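Local atomic coordinates of periplasmic binding protein (Sulfurospirillum deleyianum, PDB entry 4PAG), a protein that probably acts as the solute-capturing component of an ABC transporter, with a fold of the iron and vitamin B12 binding-protein family. Residues Y35-T40 with N145-M150; E58-K63 with V311-E316; W96-L101 with R188-E193. One frame throughout, in Å; residues are numbered along the deposited sequence.

Interaction 1. Residues Y35-T40 with N145-M150; sequences YVIDDT and NALANM
L147 swings its CG anti to the carbonyl carbon (chi1 -58°) and then extends, which carries CD1 across to V36 and I37 at the end of helix 28-37. V36 answers with CG2, placed between its own backbone N and carbonyl carbon by chi1 of -70°; V36 CG2 lies 3.9 Å from L147 CD1. L147 CD1 also sits 3.7 Å from V36 O, a carbonyl in the last turn of its helix, and I37 CG1 approaches L147 CD1 more loosely at 4.2 Å. One leucine branch thus meets two consecutive residues, touching aliphatic carbons and a backbone carbonyl, with no hydrogen bond across. Helix 141-163, which carries L147, is probably the long helix that links the two lobes, as in relatives of this family, and the contact joins it to the first helix of the chain, 28-37. R143, one turn before L147, donates NH2 to V36 O, giving that carbonyl a polar partner beside the methyl. F308 and L307 of helix 297-309 also pack on L147. Beyond I37, D38 OD1 takes two bonds in an Asx turn: T40 OG1 at 2.8 Å on the syn side, and T40 N at 3.1 Å from well above the carboxylate plane.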
loop_
_atom_site.group_PDB
_atom_site.type_symbol
_atom_site.label_atom_id
_atom_site.label_comp_id
_atom_site.label_asym_id
_atom_site.label_seq_id
_atom_site.Cartn_x
_atom_site.Cartn_y
_atom_site.Cartn_z
ATOM N N TYR A 35 -9.322 8.008 3.656
ATOM C CA TYR A 35 -9.458 9.070 2.661
ATOM C C TYR A 35 -10.438 8.682 1.550
ATOM O O TYR A 35 -11.347 9.444 1.232
ATOM C CB TYR A 35 -8.109 9.496 2.041
ATOM C CG TYR A 35 -8.375 10.444 0.911
ATOM C CD1 TYR A 35 -8.602 11.796 1.149
ATOM C CD2 TYR A 35 -8.532 9.972 -0.384
ATOM C CE1 TYR A 35 -8.943 12.655 0.117
ATOM C CE2 TYR A 35 -8.874 10.815 -1.416
ATOM C CZ TYR A 35 -9.074 12.155 -1.168
ATOM O OH TYR A 35 -9.401 12.986 -2.213
ATOM N N VAL A 36 -10.247 7.508 0.953
ATOM C CA VAL A 36 -11.065 7.122 -0.196
ATOM C C VAL A 36 -12.510 6.786 0.189
ATOM O O VAL A 36 -13.385 6.854 -0.653
ATOM C CB VAL A 36 -10.432 5.989 -1.058
ATOM C CG1 VAL A 36 -9.204 6.514 -1.796
ATOM C CG2 VAL A 36 -10.098 4.758 -0.233
ATOM N N ILE A 37 -12.760 6.437 1.453
ATOM C CA ILE A 37 -14.131 6.262 1.934
ATOM C C ILE A 37 -14.760 7.645 2.151
ATOM O O ILE A 37 -15.780 7.974 1.541
ATOM C CB ILE A 37 -14.197 5.404 3.215
ATOM C CG1 ILE A 37 -13.689 3.991 2.929
ATOM C CG2 ILE A 37 -15.627 5.333 3.755
ATOM C CD1 ILE A 37 -13.426 3.179 4.179
ATOM N N ASP A 38 -14.142 8.459 3.001
ATOM C CA ASP A 38 -14.598 9.836 3.225
ATOM C C ASP A 38 -13.534 10.588 4.016
ATOM O O ASP A 38 -13.223 10.215 5.144
ATOM C CB ASP A 38 -15.930 9.841 3.991
ATOM C CG ASP A 38 -16.497 11.233 4.197
ATOM O OD1 ASP A 38 -16.057 12.194 3.529
ATOM O OD2 ASP A 38 -17.395 11.371 5.047
ATOM N N ASP A 39 -12.972 11.636 3.424
ATOM C CA ASP A 39 -11.919 12.411 4.083
ATOM C C ASP A 39 -12.460 13.410 5.106
ATOM O O ASP A 39 -11.713 13.880 5.968
ATOM C CB ASP A 39 -11.055 13.132 3.046
ATOM C CG ASP A 39 -11.821 14.163 2.253
ATOM O OD1 ASP A 39 -12.920 13.829 1.754
ATOM O OD2 ASP A 39 -11.317 15.298 2.115
ATOM N N THR A 40 -13.755 13.708 5.026
ATOM C CA THR A 40 -14.366 14.734 5.869
ATOM C C THR A 40 -13.994 14.595 7.356
ATOM O O THR A 40 -13.523 15.555 7.952
ATOM C CB THR A 40 -15.897 14.771 5.688
ATOM O OG1 THR A 40 -16.202 14.859 4.292
ATOM C CG2 THR A 40 -16.494 15.967 6.395
ATOM N N ASN A 145 -18.878 -0.158 0.518
ATOM C CA ASN A 145 -19.275 -1.370 -0.204
ATOM C C ASN A 145 -18.953 -1.316 -1.706
ATOM O O ASN A 145 -18.608 -2.340 -2.300
ATOM C CB ASN A 145 -20.765 -1.668 0.008
ATOM C CG ASN A 145 -21.094 -2.062 1.448
ATOM O OD1 ASN A 145 -20.204 -2.286 2.281
ATOM N ND2 ASN A 145 -22.386 -2.143 1.750
ATOM N N ALA A 146 -19.075 -0.138 -2.321
ATOM C CA ALA A 146 -18.706 0.025 -3.737
ATOM C C ALA A 146 -17.217 -0.272 -3.934
ATOM O O ALA A 146 -16.837 -1.010 -4.843
ATOM C CB ALA A 146 -19.034 1.427 -4.221
ATOM N N LEU A 147 -16.385 0.285 -3.057
ATOM C CA LEU A 147 -14.939 0.048 -3.086
ATOM C C LEU A 147 -14.598 -1.413 -2.844
ATOM O O LEU A 147 -13.741 -1.974 -3.545
ATOM C CB LEU A 147 -14.218 0.925 -2.055
ATOM C CG LEU A 147 -14.421 2.430 -2.184
ATOM C CD1 LEU A 147 -13.571 3.168 -1.157
ATOM C CD2 LEU A 147 -14.090 2.910 -3.586
ATOM N N ALA A 148 -15.272 -2.018 -1.861
ATOM C CA ALA A 148 -15.086 -3.420 -1.532
ATOM C C ALA A 148 -15.412 -4.329 -2.709
ATOM O O ALA A 148 -14.707 -5.297 -2.952
ATOM C CB ALA A 148 -15.939 -3.811 -0.325
ATOM N N ASN A 149 -16.475 -4.016 -3.441
ATOM C CA ASN A 149 -16.873 -4.846 -4.573
ATOM C C ASN A 149 -15.843 -4.839 -5.705
ATOM O O ASN A 149 -15.532 -5.893 -6.258
ATOM C CB ASN A 149 -18.258 -4.446 -5.074
ATOM C CG ASN A 149 -19.368 -5.007 -4.205
ATOM O OD1 ASN A 149 -19.325 -6.161 -3.788
ATOM N ND2 ASN A 149 -20.358 -4.187 -3.911
HETATM N N MSE A 150 -15.300 -3.668 -6.029
HETATM C CA MSE A 150 -14.226 -3.570 -7.039
HETATM C C MSE A 150 -12.986 -4.279 -6.548
HETATM O O MSE A 150 -12.350 -5.024 -7.300
HETATM C CB MSE A 150 -13.888 -2.133 -7.440
HETATM C CG MSE A 150 -12.825 -2.138 -8.547
HETATM SE SE MSE A 150 -12.467 -0.339 -9.274
HETATM C CE MSE A 150 -14.019 -0.270 -10.482
#

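Interaction 2. Residues E58-K63 with V311-E316; sequences EKFLSK and VELSNE
F60 meets V311 and L313 with the CD1-CE1 part of its ring, carbon against carbon, and no hydrogen bond crosses. L313 CD2 comes up at the ring edge, close to its plane, 3.9 Å from F60 CE1. V311 CG1 approaches obliquely to reach F60 CD1 at 4.1 Å, while the other branch of the valine, CG2, stands 4.0 Å from F60 O; V311 therefore bridges ring and backbone of the same residue. Both aliphatic side chains cross the phenylalanine at about a right angle. With CG anti to the carbonyl carbon (chi1 -67°), the ring carries CD1 and CE1 to them. This joins the short, weakly bonded helix 57-60, probably part of the N-terminal lobe, to the C-terminal tail, the chain end folding back on an early segment. One shell out, Y321 makes an edge-to-face stack with F60, and L313 also packs on F322; Y321 and F322 both line the pocket that holds the bound histidine, about 10 Å from the F60 side chain. The tail is positioned by the backbone bond of V311 to Y305 and by S314, the N-cap of helix 315-322, whose OG bonds to D317 N.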
loop_
_atom_site.group_PDB
_atom_site.type_symbol
_atom_site.label_atom_id
_atom_site.label_comp_id
_atom_site.label_asym_id
_atom_site.label_seq_id
_atom_site.Cartn_x
_atom_site.Cartn_y
_atom_site.Cartn_z
ATOM N N GLU A 58 -1.784 16.904 -4.956
ATOM C CA GLU A 58 -2.659 18.049 -5.241
ATOM C C GLU A 58 -3.489 17.866 -6.521
ATOM O O GLU A 58 -4.553 18.460 -6.669
ATOM C CB GLU A 58 -1.860 19.364 -5.274
ATOM C CG GLU A 58 -0.931 19.547 -6.470
ATOM C CD GLU A 58 0.355 18.735 -6.381
ATOM O OE1 GLU A 58 0.604 18.096 -5.331
ATOM O OE2 GLU A 58 1.119 18.733 -7.376
ATOM N N LYS A 59 -3.013 17.024 -7.431
ATOM C CA LYS A 59 -3.729 16.747 -8.671
ATOM C C LYS A 59 -4.835 15.690 -8.488
ATOM O O LYS A 59 -5.744 15.608 -9.311
ATOM C CB LYS A 59 -2.742 16.283 -9.753
ATOM C CG LYS A 59 -1.538 17.206 -9.967
ATOM C CD LYS A 59 -1.909 18.523 -10.635
ATOM C CE LYS A 59 -2.349 18.310 -12.080
ATOM N NZ LYS A 59 -2.446 19.573 -12.866
ATOM N N PHE A 60 -4.763 14.895 -7.415
ATOM C CA PHE A 60 -5.653 13.744 -7.226
ATOM C C PHE A 60 -6.504 13.772 -5.952
ATOM O O PHE A 60 -7.526 13.094 -5.890
ATOM C CB PHE A 60 -4.821 12.461 -7.203
ATOM C CG PHE A 60 -4.162 12.133 -8.512
ATOM C CD1 PHE A 60 -4.833 11.392 -9.467
ATOM C CD2 PHE A 60 -2.866 12.534 -8.775
ATOM C CE1 PHE A 60 -4.227 11.075 -10.664
ATOM C CE2 PHE A 60 -2.249 12.217 -9.979
ATOM C CZ PHE A 60 -2.931 11.493 -10.922
ATOM N N LEU A 61 -6.086 14.538 -4.946
ATOM C CA LEU A 61 -6.697 14.495 -3.615
ATOM C C LEU A 61 -7.363 15.821 -3.272
ATOM O O LEU A 61 -6.996 16.875 -3.796
ATOM C CB LEU A 61 -5.623 14.189 -2.563
ATOM C CG LEU A 61 -4.780 12.935 -2.798
ATOM C CD1 LEU A 61 -3.638 12.874 -1.794
ATOM C CD2 LEU A 61 -5.633 11.680 -2.733
ATOM N N SER A 62 -8.335 15.765 -2.371
ATOM C CA SER A 62 -9.076 16.958 -1.981
ATOM C C SER A 62 -8.154 17.979 -1.320
ATOM O O SER A 62 -7.161 17.625 -0.688
ATOM C CB SER A 62 -10.210 16.595 -1.022
ATOM O OG SER A 62 -9.690 16.213 0.239
ATOM N N LYS A 63 -8.492 19.251 -1.475
ATOM C CA LYS A 63 -7.765 20.313 -0.799
ATOM C C LYS A 63 -7.819 20.125 0.722
ATOM O O LYS A 63 -6.816 20.342 1.404
ATOM C CB LYS A 63 -8.320 21.680 -1.196
ATOM C CG LYS A 63 -7.378 22.833 -0.884
ATOM C CD LYS A 63 -7.420 23.888 -1.981
ATOM C CE LYS A 63 -6.684 25.154 -1.575
ATOM N NZ LYS A 63 -7.380 25.871 -0.467
ATOM N N VAL A 311 -11.457 10.568 -10.247
ATOM C CA VAL A 311 -10.592 11.244 -11.209
ATOM C C VAL A 311 -10.615 10.520 -12.550
ATOM O O VAL A 311 -10.447 9.303 -12.606
ATOM C CB VAL A 311 -9.147 11.319 -10.692
ATOM C CG1 VAL A 311 -8.208 11.835 -11.773
ATOM C CG2 VAL A 311 -9.080 12.218 -9.464
ATOM N N GLU A 312 -10.826 11.286 -13.617
ATOM C CA GLU A 312 -10.799 10.773 -14.988
ATOM C C GLU A 312 -9.410 10.968 -15.536
ATOM O O GLU A 312 -8.858 12.056 -15.440
ATOM C CB GLU A 312 -11.760 11.563 -15.867
ATOM C CG GLU A 312 -13.209 11.417 -15.462
ATOM C CD GLU A 312 -13.782 10.079 -15.865
ATOM O OE1 GLU A 312 -13.201 9.415 -16.757
ATOM O OE2 GLU A 312 -14.822 9.701 -15.293
ATOM N N LEU A 313 -8.854 9.923 -16.129
ATOM C CA LEU A 313 -7.505 9.973 -16.653
ATOM C C LEU A 313 -7.529 9.946 -18.171
ATOM O O LEU A 313 -8.148 9.066 -18.772
ATOM C CB LEU A 313 -6.701 8.787 -16.117
ATOM C CG LEU A 313 -6.468 8.781 -14.603
ATOM C CD1 LEU A 313 -5.921 7.433 -14.170
ATOM C CD2 LEU A 313 -5.512 9.898 -14.203
ATOM N N SER A 314 -6.865 10.919 -18.786
ATOM C CA SER A 314 -6.653 10.924 -20.231
ATOM C C SER A 314 -5.538 9.945 -20.585
ATOM O O SER A 314 -4.807 9.488 -19.710
ATOM C CB SER A 314 -6.243 12.316 -20.696
ATOM O OG SER A 314 -4.946 12.641 -20.221
ATOM N N ASN A 315 -5.384 9.646 -21.872
ATOM C CA ASN A 315 -4.268 8.814 -22.310
ATOM C C ASN A 315 -2.922 9.491 -22.037
ATOM O O ASN A 315 -1.944 8.822 -21.713
ATOM C CB ASN A 315 -4.410 8.428 -23.788
ATOM C CG ASN A 315 -5.543 7.431 -24.027
ATOM O OD1 ASN A 315 -6.002 6.751 -23.107
ATOM N ND2 ASN A 315 -5.996 7.342 -25.268
ATOM N N GLU A 316 -2.881 10.816 -22.136
ATOM C CA GLU A 316 -1.669 11.549 -21.800
ATOM C C GLU A 316 -1.362 11.463 -20.297
ATOM O O GLU A 316 -0.199 11.348 -19.916
ATOM C CB GLU A 316 -1.763 13.009 -22.259
ATOM C CG GLU A 316 -0.453 13.786 -22.172
ATOM C CD GLU A 316 0.689 13.150 -22.959
ATOM O OE1 GLU A 316 0.436 12.539 -24.021
ATOM O OE2 GLU A 316 1.848 13.266 -22.514
#

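Interaction 3. Residues W96-L101 with R188-E193; sequences WDTPLL and RSFHSE
T98 and F190 bring the two backbones nearest, yet their CA atoms stay 9.1 Å apart and no hydrogen bond spans the gap, so side chains alone close it. F190 carries about half of the buried surface. Its chi1 of 63° sets CG between the backbone N and the carbonyl carbon, and the ring projects toward W96. The indole comes edge-on, its CZ2 lying over one face of the phenyl ring: an edge-to-face stack with centroids 5.0 Å apart and planes at 59°. The shortest touch is W96 CH2 to F190 CE1, 3.6 Å. T98 OG1 reaches F190 CD2 at 3.8 Å from an oblique direction, but its polar partner is D122 OD2, so against the ring it serves only as packing. L100 CD1 adds a loose touch at 4.5 Å from F190 CE2. W96 is steadied within its own segment, where T98 CG2 and L101 CD1 cover one face of the indole. By analogy with the bilobal binding proteins joined by a long helix, W96 at the end of strand 92-96 would belong to the N-terminal lobe and the F190 loop to the C-terminal lobe, consistent with a contact across the cleft. With an alanine at F190, the edge of W96 would probably lose the ring face it meets and T98 and L100 their packing partner, opening a gap between the two segments. The F190 loop is shaped by an ST turn, S189 OG accepting from H191 N at 3.0 Å. Outside it, F190 N bonds to Q208 OE1 and F190 O to R277 NH2, so both backbone polar groups of the residue are engaged. H191 is gripped at both ring nitrogens, ND1 by D270 OD1 and NE2 by V211 O.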
loop_
_atom_site.group_PDB
_atom_site.type_symbol
_atom_site.label_atom_id
_atom_site.label_comp_id
_atom_site.label_asym_id
_atom_site.label_seq_id
_atom_site.Cartn_x
_atom_site.Cartn_y
_atom_site.Cartn_z
ATOM N N TRP A 96 -3.476 -0.253 12.645
ATOM C CA TRP A 96 -2.950 -1.301 11.776
ATOM C C TRP A 96 -2.634 -2.545 12.623
ATOM O O TRP A 96 -1.769 -2.508 13.486
ATOM C CB TRP A 96 -1.711 -0.725 11.085
ATOM C CG TRP A 96 -0.988 -1.570 10.097
ATOM C CD1 TRP A 96 -1.321 -2.812 9.643
ATOM C CD2 TRP A 96 0.197 -1.189 9.397
ATOM N NE1 TRP A 96 -0.392 -3.238 8.721
ATOM C CE2 TRP A 96 0.552 -2.259 8.558
ATOM C CE3 TRP A 96 1.014 -0.055 9.429
ATOM C CZ2 TRP A 96 1.679 -2.221 7.735
ATOM C CZ3 TRP A 96 2.132 -0.014 8.609
ATOM C CH2 TRP A 96 2.457 -1.096 7.780
ATOM N N ASP A 97 -3.378 -3.627 12.391
ATOM C CA ASP A 97 -3.227 -4.873 13.150
ATOM C C ASP A 97 -2.130 -5.728 12.527
ATOM O O ASP A 97 -2.406 -6.559 11.659
ATOM C CB ASP A 97 -4.558 -5.647 13.165
ATOM C CG ASP A 97 -4.485 -6.965 13.929
ATOM O OD1 ASP A 97 -3.426 -7.291 14.507
ATOM O OD2 ASP A 97 -5.513 -7.677 13.953
ATOM N N THR A 98 -0.891 -5.525 12.967
ATOM C CA THR A 98 0.241 -6.314 12.462
ATOM C C THR A 98 1.223 -6.546 13.624
ATOM O O THR A 98 1.423 -5.641 14.453
ATOM C CB THR A 98 0.886 -5.626 11.229
ATOM O OG1 THR A 98 1.797 -6.522 10.567
ATOM C CG2 THR A 98 1.601 -4.339 11.614
ATOM N N PRO A 99 1.799 -7.764 13.720
ATOM C CA PRO A 99 2.527 -8.152 14.938
ATOM C C PRO A 99 3.698 -7.263 15.323
ATOM O O PRO A 99 3.911 -7.041 16.501
ATOM C CB PRO A 99 3.013 -9.582 14.657
ATOM C CG PRO A 99 2.465 -9.980 13.339
ATOM C CD PRO A 99 1.548 -8.911 12.830
ATOM N N LEU A 100 4.442 -6.744 14.350
ATOM C CA LEU A 100 5.567 -5.869 14.652
ATOM C C LEU A 100 5.155 -4.487 15.185
ATOM O O LEU A 100 6.005 -3.766 15.696
ATOM C CB LEU A 100 6.472 -5.713 13.423
ATOM C CG LEU A 100 7.136 -7.007 12.931
ATOM C CD1 LEU A 100 7.782 -6.784 11.571
ATOM C CD2 LEU A 100 8.162 -7.533 13.922
ATOM N N LEU A 101 3.876 -4.119 15.072
ATOM C CA LEU A 101 3.390 -2.822 15.594
ATOM C C LEU A 101 2.418 -2.896 16.775
ATOM O O LEU A 101 2.224 -1.895 17.464
ATOM C CB LEU A 101 2.737 -2.002 14.466
ATOM C CG LEU A 101 3.708 -1.564 13.360
ATOM C CD1 LEU A 101 2.970 -0.938 12.189
ATOM C CD2 LEU A 101 4.746 -0.600 13.896
ATOM N N ARG A 188 8.845 -13.036 2.276
ATOM C CA ARG A 188 7.711 -12.936 3.198
ATOM C C ARG A 188 7.846 -11.661 4.024
ATOM O O ARG A 188 8.594 -11.613 5.004
ATOM C CB ARG A 188 7.636 -14.181 4.084
ATOM C CG ARG A 188 7.016 -15.387 3.375
ATOM C CD ARG A 188 7.642 -16.699 3.839
ATOM N NE ARG A 188 9.034 -16.780 3.398
ATOM C CZ ARG A 188 9.974 -17.568 3.920
ATOM N NH1 ARG A 188 9.699 -18.396 4.934
ATOM N NH2 ARG A 188 11.208 -17.522 3.417
ATOM N N SER A 189 7.123 -10.625 3.607
ATOM C CA SER A 189 7.225 -9.294 4.213
ATOM C C SER A 189 6.002 -8.497 3.832
ATOM O O SER A 189 5.535 -8.615 2.699
ATOM C CB SER A 189 8.466 -8.569 3.688
ATOM O OG SER A 189 8.434 -7.172 3.980
ATOM N N PHE A 190 5.483 -7.664 4.736
ATOM C CA PHE A 190 4.351 -6.837 4.340
ATOM C C PHE A 190 4.733 -5.752 3.319
ATOM O O PHE A 190 3.859 -5.168 2.669
ATOM C CB PHE A 190 3.497 -6.317 5.516
ATOM C CG PHE A 190 4.196 -5.406 6.495
ATOM C CD1 PHE A 190 4.657 -4.148 6.124
ATOM C CD2 PHE A 190 4.269 -5.764 7.841
ATOM C CE1 PHE A 190 5.245 -3.299 7.054
ATOM C CE2 PHE A 190 4.852 -4.919 8.774
ATOM C CZ PHE A 190 5.344 -3.680 8.377
ATOM N N HIS A 191 6.028 -5.523 3.143
ATOM C CA HIS A 191 6.514 -4.595 2.118
ATOM C C HIS A 191 6.560 -5.172 0.699
ATOM O O HIS A 191 6.537 -4.406 -0.265
ATOM C CB HIS A 191 7.896 -4.082 2.505
ATOM C CG HIS A 191 7.885 -3.199 3.713
ATOM N ND1 HIS A 191 7.250 -1.976 3.730
ATOM C CD2 HIS A 191 8.415 -3.365 4.947
ATOM C CE1 HIS A 191 7.403 -1.419 4.920
ATOM N NE2 HIS A 191 8.107 -2.242 5.676
ATOM N N SER A 192 6.623 -6.499 0.573
ATOM C CA SER A 192 6.709 -7.170 -0.737
ATOM C C SER A 192 5.492 -8.027 -1.112
ATOM O O SER A 192 5.451 -8.598 -2.201
ATOM C CB SER A 192 7.959 -8.052 -0.789
ATOM O OG SER A 192 7.879 -9.097 0.159
ATOM N N GLU A 193 4.499 -8.090 -0.230
ATOM C CA GLU A 193 3.299 -8.916 -0.431
ATOM C C GLU A 193 2.664 -8.886 -1.842
ATOM O O GLU A 193 2.333 -9.951 -2.364
ATOM C CB GLU A 193 2.239 -8.567 0.629
ATOM C CG GLU A 193 1.016 -9.471 0.622
ATOM C CD GLU A 193 -0.163 -8.912 -0.166
ATOM O OE1 GLU A 193 -0.108 -7.744 -0.620
ATOM O OE2 GLU A 193 -1.171 -9.643 -0.319
#

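Along the chain the segments run 35-40, 58-63, 96-101, 145-150, 188-193 and 311-316, so interaction 1 crosses both others, while interaction 3 falls wholly between the two halves of interaction 2. Interactions 1 and 2 have centres about 17 Å apart and touch directly: S62 OG bonds to D39 OD2 and S62 N to Y35 OH, coupling the end of helix 28-37 to the turn after helix 57-60. Interaction 3 is separate, its centre about 22 Å from that of interaction 1 and, on the opposite side of the chain's centre, about 30 Å from that of interaction 2. If the lobes follow the family, the three would join the N-terminal lobe to helix 141-163, the C-terminal tail and the other lobe.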